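Local coordinates for variant surface glycoprotein MITAT 1.1 (Trypanosoma brucei brucei, PDB 5LY9) that forms the dense surface coat of the parasite, and by antigenic switching among many such glycoproteins lets it evade the host immune response, at residues A[180-185]-A[225-230]; A[1-6]-A[187-192]; A[27-32]-A[150-155]; A[23-28]-A[93-98]. All blocks are in the same frame, centred on the assembly; numbering follows the deposited sequence.

Interaction 1: residues A[180-185]-A[225-230]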
# COMPACT_ATOMS: atom_id res chain seq x y z
N THR A 180 -38.55 -12.48 7.17
CA THR A 180 -38.05 -11.19 6.68
C THR A 180 -36.97 -11.38 5.63
O THR A 180 -37.09 -10.89 4.50
CB THR A 180 -37.46 -10.34 7.83
OG1 THR A 180 -38.39 -10.34 8.90
CG2 THR A 180 -37.15 -8.86 7.30
N PHE A 181 -35.90 -12.09 6.00
CA PHE A 181 -34.77 -12.32 5.02
C PHE A 181 -34.66 -13.78 4.55
O PHE A 181 -33.85 -14.11 3.72
CB PHE A 181 -33.47 -11.79 5.61
CG PHE A 181 -33.56 -10.35 5.99
CD1 PHE A 181 -33.83 -9.37 5.01
CD2 PHE A 181 -33.35 -9.95 7.28
CE1 PHE A 181 -33.98 -8.07 5.36
CE2 PHE A 181 -33.47 -8.59 7.64
CZ PHE A 181 -33.79 -7.66 6.68
N GLN A 182 -35.50 -14.65 5.08
CA GLN A 182 -35.62 -16.06 4.75
C GLN A 182 -37.14 -16.28 4.58
O GLN A 182 -37.91 -15.90 5.46
CB GLN A 182 -35.07 -16.95 5.87
CG GLN A 182 -33.55 -16.93 5.94
CD GLN A 182 -33.06 -17.48 7.28
OE1 GLN A 182 -32.92 -16.75 8.27
NE2 GLN A 182 -32.95 -18.80 7.32
N PRO A 183 -37.56 -16.80 3.44
CA PRO A 183 -39.01 -16.87 3.18
C PRO A 183 -39.72 -17.97 3.97
O PRO A 183 -39.10 -18.77 4.72
CB PRO A 183 -39.05 -17.19 1.69
CG PRO A 183 -37.83 -18.02 1.45
CD PRO A 183 -36.77 -17.41 2.40
N THR A 184 -41.04 -18.05 3.75
CA THR A 184 -41.81 -19.13 4.31
C THR A 184 -41.34 -20.48 3.77
O THR A 184 -40.70 -20.56 2.72
CB THR A 184 -43.30 -18.95 3.98
OG1 THR A 184 -43.46 -18.84 2.55
CG2 THR A 184 -43.81 -17.64 4.55
N THR A 185 -41.73 -21.55 4.48
CA THR A 185 -41.34 -22.90 4.07
C THR A 185 -42.07 -23.20 2.74
O THR A 185 -43.17 -22.71 2.49
CB THR A 185 -41.72 -23.96 5.07
OG1 THR A 185 -43.08 -23.73 5.40
CG2 THR A 185 -40.91 -23.82 6.25
N VAL A 225 -35.39 -20.28 14.84
CA VAL A 225 -35.70 -18.95 14.32
C VAL A 225 -34.85 -18.69 13.06
O VAL A 225 -34.09 -19.54 12.61
CB VAL A 225 -35.49 -17.82 15.34
CG1 VAL A 225 -36.43 -17.97 16.53
CG2 VAL A 225 -34.03 -17.72 15.83
N GLU A 226 -35.03 -17.52 12.51
CA GLU A 226 -34.26 -17.05 11.35
C GLU A 226 -32.91 -16.51 11.80
O GLU A 226 -32.72 -16.10 12.95
CB GLU A 226 -35.06 -15.97 10.64
CG GLU A 226 -36.29 -16.57 9.95
CD GLU A 226 -37.41 -15.57 9.69
OE1 GLU A 226 -37.19 -14.32 9.75
OE2 GLU A 226 -38.52 -16.07 9.34
N ALA A 227 -31.97 -16.54 10.89
CA ALA A 227 -30.70 -15.85 11.11
C ALA A 227 -30.91 -14.37 11.38
O ALA A 227 -31.91 -13.80 10.95
CB ALA A 227 -29.83 -16.00 9.88
N THR A 228 -29.92 -13.73 12.07
CA THR A 228 -30.01 -12.32 12.37
C THR A 228 -28.94 -11.61 11.54
O THR A 228 -27.81 -12.11 11.42
CB THR A 228 -29.70 -12.05 13.84
OG1 THR A 228 -30.62 -12.73 14.67
CG2 THR A 228 -29.70 -10.56 14.13
N LEU A 229 -29.28 -10.43 11.03
CA LEU A 229 -28.34 -9.61 10.28
C LEU A 229 -28.19 -8.33 11.09
O LEU A 229 -29.15 -7.67 11.43
CB LEU A 229 -28.86 -9.30 8.86
CG LEU A 229 -29.20 -10.50 7.98
CD1 LEU A 229 -29.74 -9.99 6.65
CD2 LEU A 229 -27.99 -11.38 7.75
N ALA A 230 -26.94 -7.97 11.36
CA ALA A 230 -26.63 -6.90 12.23
C ALA A 230 -26.85 -5.59 11.48
O ALA A 230 -26.81 -5.56 10.30
CB ALA A 230 -25.17 -6.99 12.68
O HOH W 1 -35.19 -12.94 8.49
O HOH W 2 -32.86 -14.03 8.41
O HOH W 3 -32.71 -20.18 10.18
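In the lobe at the N-terminal end of this A-type VSG domain, the loop 180-185 lies against the small antiparallel sheet at strand 228-229, and two side chains running past each other in opposite directions define the join. Q182 and E226 both place CG beside the backbone N, with chi1 near -70°, and both continue extended, so that each polar end reaches the backbone of the other segment. The amide and carboxylate planes are turned 59° apart and make no direct bond. Instead, Q182 OE1 accepts the N-H of A227 at 2.8 Å, with the donor in the carbonyl plane, and a water bound to the same oxygen also donates to A227 O. One oxygen thereby ties up both backbone polar groups of A227. Q182 NE2 is held by T4 O and by a second water that donates to V225 O.

E226 shows the reciprocal arrangement. Its OE1 takes only a weak bond from T180 N, at 3.4 Å, but a water bridges it to F181 N. The other oxygen, OE2, is the more firmly committed: it accepts from the amino terminus A1 N and from N179 N, a setting that would be expected to keep the buried carboxylate ionised.

Beside this polar network lies an apolar sandwich. The F181 ring has T180 CG2 3.6 Å above the centre of one face, while L229 crosses obliquely over the opposite face, where its CD1 makes a CH-pi contact 4.1 Å from the ring centroid and comes closest to CD2, at 3.7 Å.

Interaction 2: residues A[1-6]-A[187-192]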
# COMPACT_ATOMS: atom_id res chain seq x y z
N ALA A 1 -38.90 -17.99 7.62
CA ALA A 1 -39.02 -19.22 8.44
C ALA A 1 -37.60 -19.72 8.76
O ALA A 1 -36.64 -19.46 8.03
CB ALA A 1 -39.80 -20.31 7.70
N GLU A 2 -37.49 -20.47 9.85
CA GLU A 2 -36.25 -21.21 10.13
C GLU A 2 -35.82 -22.03 8.94
O GLU A 2 -36.66 -22.62 8.23
CB GLU A 2 -36.51 -22.19 11.31
CG GLU A 2 -35.24 -22.83 11.87
CD GLU A 2 -35.44 -24.17 12.61
OE1 GLU A 2 -36.63 -24.62 12.73
OE2 GLU A 2 -34.41 -24.76 13.05
N ARG A 3 -34.54 -22.00 8.68
CA ARG A 3 -33.88 -22.83 7.72
C ARG A 3 -34.34 -22.82 6.22
O ARG A 3 -33.98 -23.74 5.48
CB ARG A 3 -33.68 -24.27 8.23
CG ARG A 3 -34.85 -25.22 8.43
CD ARG A 3 -35.72 -25.51 7.22
NE ARG A 3 -36.76 -26.53 7.58
CZ ARG A 3 -37.90 -26.24 8.20
NH1 ARG A 3 -38.25 -24.99 8.49
NH2 ARG A 3 -38.74 -27.24 8.50
N THR A 4 -34.96 -21.74 5.78
CA THR A 4 -35.07 -21.47 4.32
C THR A 4 -33.89 -20.62 3.87
O THR A 4 -33.12 -20.06 4.71
CB THR A 4 -36.40 -20.86 3.97
OG1 THR A 4 -36.58 -19.64 4.72
CG2 THR A 4 -37.53 -21.90 4.28
N GLY A 5 -33.67 -20.57 2.57
CA GLY A 5 -32.61 -19.80 2.04
C GLY A 5 -32.67 -18.31 2.26
O GLY A 5 -33.66 -17.73 2.63
N LEU A 6 -31.57 -17.68 1.98
CA LEU A 6 -31.47 -16.25 2.10
C LEU A 6 -32.06 -15.53 0.85
O LEU A 6 -31.66 -15.83 -0.31
CB LEU A 6 -30.00 -15.93 2.25
CG LEU A 6 -29.60 -14.61 2.80
CD1 LEU A 6 -30.15 -14.47 4.24
CD2 LEU A 6 -28.05 -14.49 2.79
N THR A 187 -40.44 -26.05 -0.24
CA THR A 187 -39.67 -27.30 -0.44
C THR A 187 -38.16 -27.09 -0.20
O THR A 187 -37.54 -27.84 0.54
CB THR A 187 -39.93 -27.90 -1.83
OG1 THR A 187 -41.32 -28.17 -1.89
CG2 THR A 187 -39.14 -29.19 -2.03
N GLY A 188 -37.60 -26.07 -0.81
CA GLY A 188 -36.15 -25.77 -0.62
C GLY A 188 -35.83 -25.35 0.80
O GLY A 188 -36.65 -24.75 1.51
N THR A 189 -34.65 -25.70 1.26
CA THR A 189 -34.24 -25.34 2.62
C THR A 189 -32.74 -25.04 2.59
O THR A 189 -32.07 -25.40 1.65
CB THR A 189 -34.41 -26.50 3.63
OG1 THR A 189 -33.53 -27.59 3.27
CG2 THR A 189 -35.80 -26.98 3.70
N CYS A 190 -32.24 -24.29 3.57
CA CYS A 190 -30.81 -24.07 3.75
C CYS A 190 -30.58 -24.34 5.22
O CYS A 190 -30.71 -23.41 6.07
CB CYS A 190 -30.51 -22.62 3.39
SG CYS A 190 -28.74 -22.24 3.52
N LYS A 191 -30.26 -25.60 5.54
CA LYS A 191 -30.10 -26.00 6.92
C LYS A 191 -28.93 -25.28 7.59
O LYS A 191 -28.94 -25.14 8.83
CB LYS A 191 -29.90 -27.52 7.01
CG LYS A 191 -31.17 -28.27 6.73
CD LYS A 191 -31.08 -29.76 6.96
CE LYS A 191 -30.06 -30.43 6.03
NZ LYS A 191 -29.98 -31.89 6.46
N LEU A 192 -27.94 -24.85 6.78
CA LEU A 192 -26.75 -24.18 7.34
C LEU A 192 -27.21 -22.99 8.16
O LEU A 192 -26.54 -22.60 9.11
CB LEU A 192 -25.77 -23.74 6.28
CG LEU A 192 -24.43 -23.24 6.86
CD1 LEU A 192 -23.67 -24.34 7.59
CD2 LEU A 192 -23.60 -22.58 5.81
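R3 folds its aliphatic part across T189, with CD resting 3.8 Å from T189 CG2, while its CB lies 3.8 Å from C190 O. The bends that bring it there come early in the chain: CG occupies the crowded position between the backbone N and the carbonyl carbon (chi1 69°), and chi2 turns again. The guanidinium thus doubles back to its own backbone, where NH1 donates to E2 O at 2.9 Å, that oxygen lying in the guanidinium plane. R3 has a positive phi, as expected at the third position of the type II beta turn from A1 to T4. This turn opens the chain of the VSG N-terminal domain, and its R3 carbonyl projects to the loop 187-192 to receive C190 N in a short bond of 2.6 Å, fairly straight at the hydrogen but 38° out of the carbonyl plane. The neighbouring threonines send their hydroxyls elsewhere, T4 OG1 to P183 O and T189 OG1 to E120 O. C190 has SG anti to its backbone N and disulfide-bonded to C123, leaving CB against G5 CA at 3.8 Å. Y201 of the second subunit packs on C190 and, through its OH, hydrogen-bonds L192 N.

Interaction 3: residues A[27-32]-A[150-155]. Unlike the reference sequence in segment 27-32: E31 (reference Lys).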
# COMPACT_ATOMS: atom_id res chain seq x y z
N GLU A 27 -7.78 1.69 -6.32
CA GLU A 27 -7.96 3.10 -6.03
C GLU A 27 -6.87 3.56 -5.10
O GLU A 27 -6.36 4.66 -5.31
CB GLU A 27 -9.36 3.45 -5.49
CG GLU A 27 -9.41 4.88 -4.99
CD GLU A 27 -10.78 5.52 -4.89
OE1 GLU A 27 -10.92 6.41 -3.99
OE2 GLU A 27 -11.66 5.29 -5.80
N MET A 28 -6.46 2.74 -4.13
CA MET A 28 -5.33 3.08 -3.34
C MET A 28 -4.01 3.21 -4.17
O MET A 28 -3.16 4.11 -3.90
CB MET A 28 -5.21 2.14 -2.14
CG MET A 28 -6.32 2.31 -1.13
SD MET A 28 -6.33 3.98 -0.42
CE MET A 28 -7.39 4.95 -1.49
N LEU A 29 -3.81 2.37 -5.16
CA LEU A 29 -2.66 2.59 -6.05
C LEU A 29 -2.73 3.90 -6.76
O LEU A 29 -1.74 4.68 -6.74
CB LEU A 29 -2.55 1.48 -7.10
CG LEU A 29 -1.48 1.61 -8.16
CD1 LEU A 29 -0.12 1.76 -7.55
CD2 LEU A 29 -1.68 0.43 -9.17
N ASN A 30 -3.90 4.20 -7.32
CA ASN A 30 -4.08 5.44 -8.02
C ASN A 30 -3.79 6.62 -7.08
O ASN A 30 -3.10 7.60 -7.44
CB ASN A 30 -5.48 5.59 -8.55
CG ASN A 30 -5.57 6.80 -9.50
OD1 ASN A 30 -4.98 6.78 -10.58
ND2 ASN A 30 -6.23 7.87 -9.05
N GLU A 31 -4.32 6.55 -5.86
CA GLU A 31 -4.18 7.72 -4.93
C GLU A 31 -2.71 7.90 -4.51
O GLU A 31 -2.19 9.01 -4.49
CB GLU A 31 -5.05 7.52 -3.73
CG GLU A 31 -5.32 8.82 -3.00
CD GLU A 31 -6.25 9.74 -3.78
OE1 GLU A 31 -7.34 9.27 -4.30
OE2 GLU A 31 -5.93 10.98 -3.84
N GLY A 32 -2.05 6.80 -4.25
CA GLY A 32 -0.60 6.84 -3.99
C GLY A 32 0.21 7.43 -5.10
O GLY A 32 1.14 8.23 -4.88
N PRO A 150 -9.79 -8.51 -8.61
CA PRO A 150 -9.17 -8.23 -9.91
C PRO A 150 -7.69 -7.86 -9.77
O PRO A 150 -7.20 -7.64 -8.66
CB PRO A 150 -9.95 -7.02 -10.43
CG PRO A 150 -10.30 -6.33 -9.16
CD PRO A 150 -10.73 -7.46 -8.24
N GLU A 151 -7.02 -7.81 -10.90
CA GLU A 151 -5.65 -7.29 -10.95
C GLU A 151 -5.58 -5.90 -10.34
O GLU A 151 -6.49 -5.07 -10.51
CB GLU A 151 -5.17 -7.23 -12.40
CG GLU A 151 -3.76 -6.69 -12.59
CD GLU A 151 -3.40 -6.43 -14.08
OE1 GLU A 151 -4.30 -6.50 -14.95
OE2 GLU A 151 -2.20 -6.19 -14.36
N THR A 152 -4.49 -5.63 -9.62
CA THR A 152 -4.31 -4.32 -9.02
C THR A 152 -3.75 -3.40 -10.10
O THR A 152 -2.61 -3.62 -10.62
CB THR A 152 -3.29 -4.41 -7.90
OG1 THR A 152 -3.78 -5.26 -6.90
CG2 THR A 152 -3.06 -3.09 -7.30
N LYS A 153 -4.54 -2.41 -10.42
CA LYS A 153 -4.22 -1.36 -11.37
C LYS A 153 -5.00 -0.11 -11.01
O LYS A 153 -5.91 -0.13 -10.18
CB LYS A 153 -4.63 -1.87 -12.79
CG LYS A 153 -6.11 -2.20 -12.88
CD LYS A 153 -6.51 -2.84 -14.23
CE LYS A 153 -8.05 -3.04 -14.26
NZ LYS A 153 -8.49 -3.71 -15.51
N PRO A 154 -4.61 1.03 -11.56
CA PRO A 154 -5.30 2.22 -11.06
C PRO A 154 -6.81 2.13 -11.33
O PRO A 154 -7.22 1.55 -12.36
CB PRO A 154 -4.64 3.36 -11.82
CG PRO A 154 -3.34 2.83 -12.31
CD PRO A 154 -3.47 1.33 -12.45
N GLU A 155 -7.63 2.49 -10.36
CA GLU A 155 -9.08 2.42 -10.47
C GLU A 155 -9.69 3.58 -9.78
O GLU A 155 -9.13 4.17 -8.86
CB GLU A 155 -9.72 1.21 -9.68
CG GLU A 155 -9.18 -0.18 -9.90
CD GLU A 155 -9.75 -0.91 -11.08
OE1 GLU A 155 -9.39 -2.09 -11.24
OE2 GLU A 155 -10.54 -0.34 -11.85
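E27 OE2 is gripped by one hydrogen bond, from A157 N just beyond the loop 150-155, and its partner OE1 by a salt bridge to R159 NH2, making two grips on a single carboxylate. The carboxylate gets there on an extended chain with CG anti to the backbone N (chi1 171°). This fastens an irregular loop to helix 24-55, one of the long helices that build the elongated stalk of the VSG N-terminal domain. Between the two segments themselves there is no conventional hydrogen bond. Their backbones come close where E155 O faces the helix, receiving a CA-H...O contact from E27 CA at 3.2 Å and lying 3.5 Å from E27 CB.

One helical turn further on, N30 and P154 cross at about a right angle, the pyrrolidine CB sitting 3.7 Å from N30 OD1 and against N30 CB. E155 behaves differently: its chain bends at chi2 (-84°) so that the carboxylate leads away from 27-32, toward a long, weak ion pair with K23 NZ.

The apolar part belongs to L29, whose CG is likewise anti to the backbone N. The same residue packs on A89 of the second subunit, and T152 packs on R96 of that subunit, which also hydrogen-bonds P150 O through NH2; the loop is therefore held between a helix of its own chain and its dimer partner. Of the two methyls of L29, CD2 does the touching, lying equally near K153 CA, P154 N and P154 CD, each at 3.8 Å, with T152 CG2 a little farther off.

Interaction 4: residues A[23-28]-A[93-98]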
# COMPACT_ATOMS: atom_id res chain seq x y z
N LYS A 23 -12.43 -2.83 -6.04
CA LYS A 23 -11.63 -1.77 -6.63
C LYS A 23 -10.86 -0.94 -5.64
O LYS A 23 -10.08 -0.09 -6.05
CB LYS A 23 -12.45 -0.82 -7.51
CG LYS A 23 -12.97 -1.47 -8.78
CD LYS A 23 -13.51 -0.43 -9.79
CE LYS A 23 -13.70 -1.07 -11.16
NZ LYS A 23 -14.23 0.03 -12.04
N VAL A 24 -11.03 -1.18 -4.35
CA VAL A 24 -10.37 -0.35 -3.36
C VAL A 24 -8.84 -0.39 -3.49
O VAL A 24 -8.21 0.65 -3.42
CB VAL A 24 -10.85 -0.67 -1.90
CG1 VAL A 24 -9.97 0.02 -0.86
CG2 VAL A 24 -12.32 -0.29 -1.75
N SER A 25 -8.24 -1.55 -3.69
CA SER A 25 -6.78 -1.69 -3.82
C SER A 25 -6.25 -0.85 -4.93
O SER A 25 -5.26 -0.09 -4.79
CB SER A 25 -6.34 -3.14 -3.96
OG SER A 25 -6.79 -3.81 -2.78
N GLY A 26 -6.91 -0.98 -6.09
CA GLY A 26 -6.60 -0.18 -7.25
C GLY A 26 -6.78 1.32 -7.09
O GLY A 26 -5.98 2.12 -7.61
N GLU A 27 -7.78 1.69 -6.32
CA GLU A 27 -7.96 3.10 -6.03
C GLU A 27 -6.87 3.56 -5.10
O GLU A 27 -6.36 4.66 -5.31
CB GLU A 27 -9.36 3.45 -5.49
CG GLU A 27 -9.41 4.88 -4.99
CD GLU A 27 -10.78 5.52 -4.89
OE1 GLU A 27 -10.92 6.41 -3.99
OE2 GLU A 27 -11.66 5.29 -5.80
N MET A 28 -6.46 2.74 -4.13
CA MET A 28 -5.33 3.08 -3.34
C MET A 28 -4.01 3.21 -4.17
O MET A 28 -3.16 4.11 -3.90
CB MET A 28 -5.21 2.14 -2.14
CG MET A 28 -6.32 2.31 -1.13
SD MET A 28 -6.33 3.98 -0.42
CE MET A 28 -7.39 4.95 -1.49
N ARG A 93 -3.40 0.22 4.63
CA ARG A 93 -4.40 -0.18 5.61
C ARG A 93 -5.76 -0.36 4.91
O ARG A 93 -6.48 -1.37 5.10
CB ARG A 93 -4.53 0.84 6.73
CG ARG A 93 -5.51 0.47 7.79
CD ARG A 93 -5.93 1.66 8.60
NE ARG A 93 -6.90 1.26 9.61
CZ ARG A 93 -7.50 2.12 10.40
NH1 ARG A 93 -7.21 3.44 10.34
NH2 ARG A 93 -8.33 1.68 11.30
N SER A 94 -6.16 0.61 4.09
CA SER A 94 -7.47 0.53 3.46
C SER A 94 -7.53 -0.58 2.40
O SER A 94 -8.53 -1.33 2.33
CB SER A 94 -7.86 1.87 2.80
OG SER A 94 -9.18 1.83 2.26
N ALA A 95 -6.51 -0.69 1.58
CA ALA A 95 -6.45 -1.79 0.60
C ALA A 95 -6.58 -3.13 1.31
O ALA A 95 -7.40 -3.95 0.88
CB ALA A 95 -5.19 -1.70 -0.24
N ARG A 96 -5.88 -3.36 2.40
CA ARG A 96 -5.90 -4.69 3.04
C ARG A 96 -7.17 -4.88 3.83
O ARG A 96 -7.65 -6.03 3.96
CB ARG A 96 -4.65 -4.93 3.86
CG ARG A 96 -4.51 -4.18 5.16
CD ARG A 96 -5.05 -5.06 6.26
NE ARG A 96 -4.83 -4.61 7.66
CZ ARG A 96 -5.57 -3.71 8.29
NH1 ARG A 96 -6.46 -2.94 7.65
NH2 ARG A 96 -5.37 -3.48 9.56
N ALA A 97 -7.75 -3.80 4.33
CA ALA A 97 -8.97 -3.93 5.13
C ALA A 97 -10.09 -4.34 4.19
O ALA A 97 -10.89 -5.29 4.49
CB ALA A 97 -9.32 -2.63 5.76
N ALA A 98 -10.15 -3.67 3.06
CA ALA A 98 -11.19 -4.01 2.06
C ALA A 98 -11.01 -5.44 1.55
O ALA A 98 -12.01 -6.19 1.46
CB ALA A 98 -11.16 -3.04 0.88
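V24 and A98 make the tight end of this contact, with their CB atoms 3.7 Å apart. V24 has CG1 anti to the backbone N (chi1 170°), which lays that methyl over the facing helix, against A98 CB and 3.7 Å from S94 OG, while CG2 also touches A98 CB from the other branch. Small residues permit the approach: S25 and A95 stand opposite each other with CA atoms only 4.4 Å apart, and S25 OG lies alongside A95 CB at 3.7 Å without a hydrogen bond across the segments.

Toward M28 the fit is looser. Its chain bends at chi2 and chi3, so that CG comes to A95 N at 4.0 Å and SD to S94 CB at 4.1 Å, both longer than the contacts at V24 and S25. S94 turns its hydroxyl anti to the backbone N, and OG satisfies itself with E256 OE2. Partly exposed R93 looks elsewhere, forming salt bridges with E248 and E251 of helix 244-254, which also touches S94 and V24 through A252 and R253. The second subunit flanks the contact too, its I92 packing on A95 and its R96 on S25.

The short segments run antiparallel, at 171°, with axes 8.4 Å apart, a close spacing that alanine and serine make possible. They belong to helices 24-55 and 62-114, and the arrangement is that of the long antiparallel helical hairpin, the coiled-coil core on which the VSG N-terminal domain dimerises.

How the interactions relate
Interactions 1 and 2 share the lobe at the N-terminal end and meet directly through hydrogen bonds between the N-terminal turn and the loop 180-185. Interactions 3 and 4 lie near the middle of the chain, more than 30 Å away between centres, and both use helix 24-55, one face turned to a surface loop and another to helix 62-114. E155 N probably hydrogen-bonds G26 O, joining them. Interactions 1 and 4 are buried, interaction 2 is partly buried and interaction 3 is a surface contact; yet of the buried pair the first relies on side-chain-to-backbone bonds and bridging water among irregular loops, the second on small apolar contacts between helices. All but interaction 1 touch the second subunit.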